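Local atomic coordinates of putative uncharacterized protein (Bacteroides vulgatus, PDB entry 4F7A), a protein that probably binds glycans, perhaps mucin O-glycans, at the cell surface as a SusD-like outer membrane lipoprotein of nutrient uptake. Residues 134-148 and 482-494. Numbering follows the deposited sequence. Where two conformers were deposited one is given.
Sequences PIVYSKFGKNETNSV and PEQYKNLCTALGG
Q484 reaches S147 because its CG stands anti to the backbone N (chi1 180°) and the chain beyond runs extended, while S147 OG sits between its own backbone N and carbonyl carbon. The result is the one direct hydrogen bond between 134-148 and helix 482-492: S147 OG donates to Q484 OE1 at 2.5 Å, in the carbonyl plane and on a lone pair, with a C=O...donor angle of 131°. The V136 side chain crosses that of Q484 at about a right angle, its CG2 3.4 Å from Q484 OE1. Q484 NE2 bonds a glycerol, probably a crystallisation additive, and weakly D477, which with the S147 bond is consistent with the amide's orientation. Cut back to an alanine, this residue would probably leave the S147 hydroxyl without its acceptor and open a gap beside the V136 methyl.

Farther along the helix, the amides of N146 and N487 stack with planes 24° apart. One water accepts from N146 ND2 and donates to the backbone O of N487; another accepts from N487 ND2 and donates to S147 OG. N146 OD1 is taken by V148 N at 2.9 Å, an Asx turn that shapes the loop here.

Toward the C-terminal end of the helix the contact is apolar. V148 sets CG2 3.6 Å from L488 CD2 and CG1 3.7 Å from A491 CB. The P134 ring lies against the last helical turn, its CG 3.5 Å from A491 CB and its CD 3.8 Å from L492 CD1. F473 also touches P134 and L488, and W86 of helix 84-104 touches L488. The contact thus packs a C-terminal helix against the loop linking helices 111-132 and 151-174, an inter-helix connection in the TPR-like helical fold of SusD homologues.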
loop_
_atom_site.group_PDB
_atom_site.type_symbol
_atom_site.label_atom_id
_atom_site.label_comp_id
_atom_site.label_asym_id
_atom_site.label_seq_id
_atom_site.Cartn_x
_atom_site.Cartn_y
_atom_site.Cartn_z
ATOM N N PRO A 134 16.284 -1.322 4.106
ATOM C CA PRO A 134 16.802 -2.574 4.627
ATOM C C PRO A 134 15.902 -3.173 5.721
ATOM O O PRO A 134 15.317 -2.450 6.542
ATOM C CB PRO A 134 18.171 -2.181 5.192
ATOM C CG PRO A 134 18.585 -0.969 4.355
ATOM C CD PRO A 134 17.307 -0.260 4.028
ATOM N N ILE A 135 15.793 -4.491 5.725
ATOM C CA ILE A 135 15.022 -5.170 6.769
ATOM C C ILE A 135 15.711 -6.461 7.157
ATOM O O ILE A 135 16.685 -6.880 6.523
ATOM C CB ILE A 135 13.575 -5.478 6.308
ATOM C CG1 ILE A 135 13.544 -6.441 5.108
ATOM C CG2 ILE A 135 12.793 -4.147 5.978
ATOM C CD1 ILE A 135 12.109 -7.061 4.809
ATOM N N VAL A 136 15.199 -7.102 8.200
ATOM C CA VAL A 136 15.577 -8.462 8.520
ATOM C C VAL A 136 14.566 -9.398 7.850
ATOM O O VAL A 136 13.351 -9.331 8.143
ATOM C CB VAL A 136 15.622 -8.711 10.052
ATOM C CG1 VAL A 136 15.938 -10.173 10.336
ATOM C CG2 VAL A 136 16.666 -7.815 10.719
ATOM N N TYR A 137 15.045 -10.256 6.945
ATOM C CA TYR A 137 14.154 -11.157 6.217
ATOM C C TYR A 137 14.812 -12.481 5.900
ATOM O O TYR A 137 14.552 -13.486 6.596
ATOM C CB TYR A 137 13.598 -10.476 4.958
ATOM C CG TYR A 137 12.515 -11.266 4.282
ATOM C CD1 TYR A 137 11.217 -11.247 4.771
ATOM C CD2 TYR A 137 12.782 -12.043 3.164
ATOM C CE1 TYR A 137 10.214 -12.024 4.187
ATOM C CE2 TYR A 137 11.776 -12.799 2.552
ATOM C CZ TYR A 137 10.494 -12.776 3.073
ATOM O OH TYR A 137 9.488 -13.498 2.491
ATOM N N SER A 138 15.691 -12.515 4.894
ATOM C CA SER A 138 16.242 -13.813 4.448
ATOM C C SER A 138 17.062 -14.481 5.543
ATOM O O SER A 138 17.190 -15.714 5.573
ATOM C CB SER A 138 17.074 -13.661 3.159
ATOM O OG SER A 138 18.330 -13.081 3.439
ATOM N N LYS A 139 17.593 -13.697 6.473
ATOM C CA LYS A 139 18.422 -14.271 7.532
ATOM C C LYS A 139 17.706 -14.412 8.888
ATOM O O LYS A 139 18.321 -14.785 9.877
ATOM C CB LYS A 139 19.713 -13.482 7.654
ATOM C CG LYS A 139 20.537 -13.602 6.360
ATOM C CD LYS A 139 21.853 -12.837 6.386
ATOM C CE LYS A 139 21.636 -11.345 6.181
ATOM N NZ LYS A 139 22.934 -10.521 6.081
ATOM N N PHE A 140 16.409 -14.135 8.921
ATOM C CA PHE A 140 15.652 -14.241 10.169
ATOM C C PHE A 140 15.752 -15.654 10.752
ATOM O O PHE A 140 15.645 -16.647 10.032
ATOM C CB PHE A 140 14.194 -13.863 9.959
ATOM C CG PHE A 140 13.389 -13.822 11.233
ATOM C CD1 PHE A 140 13.412 -12.689 12.053
ATOM C CD2 PHE A 140 12.619 -14.912 11.621
ATOM C CE1 PHE A 140 12.673 -12.637 13.237
ATOM C CE2 PHE A 140 11.871 -14.875 12.805
ATOM C CZ PHE A 140 11.897 -13.743 13.613
ATOM N N GLY A 141 16.007 -15.722 12.058
ATOM C CA GLY A 141 16.127 -16.998 12.775
ATOM C C GLY A 141 17.299 -17.875 12.387
ATOM O O GLY A 141 17.323 -19.045 12.766
ATOM N N LYS A 142 18.266 -17.336 11.634
ATOM C CA LYS A 142 19.448 -18.097 11.211
ATOM C C LYS A 142 20.689 -17.772 12.054
ATOM O O LYS A 142 21.745 -18.371 11.855
ATOM C CB LYS A 142 19.789 -17.824 9.741
ATOM C CG LYS A 142 18.860 -18.464 8.696
ATOM C CD LYS A 142 19.417 -18.184 7.285
ATOM C CE LYS A 142 19.463 -19.425 6.405
ATOM N NZ LYS A 142 18.103 -19.937 6.083
ATOM N N ASN A 143 20.576 -16.804 12.959
ATOM C CA ASN A 143 21.678 -16.469 13.874
ATOM C C ASN A 143 23.009 -16.169 13.145
ATOM O O ASN A 143 24.075 -16.624 13.560
ATOM C CB ASN A 143 21.855 -17.582 14.937
ATOM N N GLU A 144 22.936 -15.409 12.050
ATOM C CA GLU A 144 24.136 -14.996 11.329
ATOM C C GLU A 144 24.666 -13.732 11.951
ATOM O O GLU A 144 23.941 -13.019 12.654
ATOM C CB GLU A 144 23.852 -14.794 9.843
ATOM C CG GLU A 144 23.377 -16.081 9.193
ATOM C CD GLU A 144 23.704 -16.184 7.728
ATOM O OE1 GLU A 144 24.430 -15.309 7.203
ATOM O OE2 GLU A 144 23.221 -17.152 7.099
ATOM N N THR A 145 25.939 -13.468 11.692
ATOM C CA THR A 145 26.639 -12.299 12.225
ATOM C C THR A 145 25.909 -11.005 11.883
ATOM O O THR A 145 25.683 -10.178 12.755
ATOM C CB THR A 145 28.052 -12.186 11.611
ATOM O OG1 THR A 145 28.725 -13.440 11.725
ATOM C CG2 THR A 145 28.864 -11.102 12.322
ATOM N N ASN A 146 25.557 -10.849 10.606
ATOM C CA ASN A 146 24.792 -9.688 10.126
ATOM C C ASN A 146 23.403 -10.168 9.693
ATOM O O ASN A 146 23.262 -10.954 8.755
ATOM C CB ASN A 146 25.542 -8.985 8.973
ATOM C CG ASN A 146 24.862 -7.699 8.522
ATOM O OD1 ASN A 146 23.664 -7.487 8.755
ATOM N ND2 ASN A 146 25.626 -6.823 7.884
ATOM N N SER A 147 22.381 -9.709 10.419
ATOM C CA SER A 147 20.997 -10.147 10.227
ATOM C C SER A 147 20.257 -9.422 9.094
ATOM O O SER A 147 19.111 -9.765 8.756
ATOM C CB SER A 147 20.246 -9.888 11.536
ATOM O OG SER A 147 20.435 -8.512 11.948
ATOM N N VAL A 148 20.897 -8.415 8.513
ATOM C CA VAL A 148 20.212 -7.456 7.652
ATOM C C VAL A 148 20.283 -7.830 6.170
ATOM O O VAL A 148 21.349 -8.191 5.651
ATOM C CB VAL A 148 20.813 -6.038 7.858
ATOM C CG1 VAL A 148 20.268 -5.030 6.818
ATOM C CG2 VAL A 148 20.502 -5.556 9.267
ATOM N N PRO A 482 22.014 -2.175 18.951
ATOM C CA PRO A 482 22.789 -1.137 18.290
ATOM C C PRO A 482 23.637 -1.671 17.119
ATOM O O PRO A 482 23.759 -0.967 16.126
ATOM C CB PRO A 482 23.653 -0.551 19.423
ATOM C CG PRO A 482 23.679 -1.595 20.494
ATOM C CD PRO A 482 22.308 -2.227 20.397
ATOM N N GLU A 483 24.181 -2.894 17.217
ATOM C CA GLU A 483 24.925 -3.468 16.087
ATOM C C GLU A 483 24.002 -3.625 14.876
ATOM O O GLU A 483 24.358 -3.212 13.760
ATOM C CB GLU A 483 25.569 -4.805 16.468
ATOM C CG GLU A 483 26.339 -5.497 15.338
ATOM C CD GLU A 483 27.660 -4.830 15.024
ATOM O OE1 GLU A 483 28.003 -3.830 15.685
ATOM O OE2 GLU A 483 28.365 -5.324 14.121
ATOM N N GLN A 484 22.806 -4.176 15.081
ATOM C CA GLN A 484 21.876 -4.288 13.966
ATOM C C GLN A 484 21.523 -2.927 13.356
ATOM O O GLN A 484 21.415 -2.802 12.135
ATOM C CB GLN A 484 20.598 -5.010 14.369
ATOM C CG GLN A 484 19.598 -5.147 13.242
ATOM C CD GLN A 484 18.545 -6.142 13.573
ATOM O OE1 GLN A 484 18.735 -7.346 13.369
ATOM N NE2 GLN A 484 17.441 -5.663 14.156
ATOM N N TYR A 485 21.332 -1.916 14.198
ATOM C CA TYR A 485 21.039 -0.571 13.699
ATOM C C TYR A 485 22.177 -0.080 12.794
ATOM O O TYR A 485 21.927 0.475 11.709
ATOM C CB TYR A 485 20.812 0.397 14.848
ATOM C CG TYR A 485 20.560 1.792 14.372
ATOM C CD1 TYR A 485 19.397 2.100 13.670
ATOM C CD2 TYR A 485 21.499 2.803 14.579
ATOM C CE1 TYR A 485 19.163 3.390 13.197
ATOM C CE2 TYR A 485 21.264 4.119 14.104
ATOM C CZ TYR A 485 20.088 4.393 13.413
ATOM O OH TYR A 485 19.836 5.672 12.935
ATOM N N LYS A 486 23.420 -0.293 13.224
ATOM C CA LYS A 486 24.563 0.066 12.393
ATOM C C LYS A 486 24.501 -0.678 11.048
ATOM O O LYS A 486 24.730 -0.078 9.991
ATOM C CB LYS A 486 25.880 -0.241 13.093
ATOM C CG LYS A 486 27.108 0.008 12.167
ATOM C CD LYS A 486 28.409 -0.439 12.781
ATOM C CE LYS A 486 28.480 -1.954 12.992
ATOM N NZ LYS A 486 29.849 -2.374 13.457
ATOM N N ASN A 487 24.195 -1.978 11.098
ATOM C CA ASN A 487 24.073 -2.776 9.867
ATOM C C ASN A 487 22.953 -2.350 8.931
ATOM O O ASN A 487 23.110 -2.429 7.701
ATOM C CB ASN A 487 23.928 -4.267 10.190
ATOM C CG ASN A 487 25.178 -4.848 10.808
ATOM O OD1 ASN A 487 26.272 -4.289 10.640
ATOM N ND2 ASN A 487 25.029 -5.964 11.552
ATOM N N LEU A 488 21.830 -1.920 9.513
ATOM C CA LEU A 488 20.717 -1.393 8.746
ATOM C C LEU A 488 21.130 -0.086 8.048
ATOM O O LEU A 488 20.855 0.101 6.866
ATOM C CB LEU A 488 19.508 -1.147 9.648
ATOM C CG LEU A 488 18.736 -2.386 10.110
ATOM C CD1 LEU A 488 17.803 -2.010 11.284
ATOM C CD2 LEU A 488 17.933 -3.006 8.937
ATOM N N CYS A 489 21.800 0.797 8.788
ATOM C CA CYS A 489 22.342 2.029 8.237
ATOM C C CYS A 489 23.338 1.814 7.095
ATOM O O CYS A 489 23.230 2.472 6.040
ATOM C CB CYS A 489 22.981 2.873 9.340
ATOM S SG CYS A 489 21.720 3.603 10.428
ATOM N N THR A 490 24.278 0.891 7.289
ATOM C CA THR A 490 25.190 0.481 6.215
ATOM C C THR A 490 24.452 -0.003 4.971
ATOM O O THR A 490 24.765 0.432 3.847
ATOM C CB THR A 490 26.161 -0.590 6.713
ATOM O OG1 THR A 490 26.886 -0.044 7.825
ATOM C CG2 THR A 490 27.163 -1.051 5.592
ATOM N N ALA A 491 23.451 -0.855 5.162
ATOM C CA ALA A 491 22.653 -1.387 4.042
ATOM C C ALA A 491 21.844 -0.304 3.344
ATOM O O ALA A 491 21.540 -0.432 2.174
ATOM C CB ALA A 491 21.709 -2.541 4.510
ATOM N N LEU A 492 21.466 0.752 4.065
ATOM C CA LEU A 492 20.698 1.841 3.474
ATOM C C LEU A 492 21.507 2.652 2.482
ATOM O O LEU A 492 20.958 3.186 1.496
ATOM C CB LEU A 492 20.182 2.762 4.552
ATOM C CG LEU A 492 19.318 3.948 4.181
ATOM C CD1 LEU A 492 18.017 3.483 3.499
ATOM C CD2 LEU A 492 19.045 4.741 5.441
ATOM N N GLY A 493 22.804 2.785 2.751
ATOM C CA GLY A 493 23.702 3.507 1.835
ATOM C C GLY A 493 23.514 5.011 1.884
ATOM O O GLY A 493 23.821 5.699 0.923
ATOM N N GLY A 494 22.970 5.517 2.987
ATOM C CA GLY A 494 22.719 6.944 3.166
ATOM C C GLY A 494 22.300 7.221 4.597
ATOM O O GLY A 494 22.155 6.287 5.398
HETATM O O HOH W 1 27.261 -7.584 12.541
HETATM O O HOH W 2 24.737 -4.299 6.587
HETATM O O HOH W 3 22.786 -7.464 12.617
#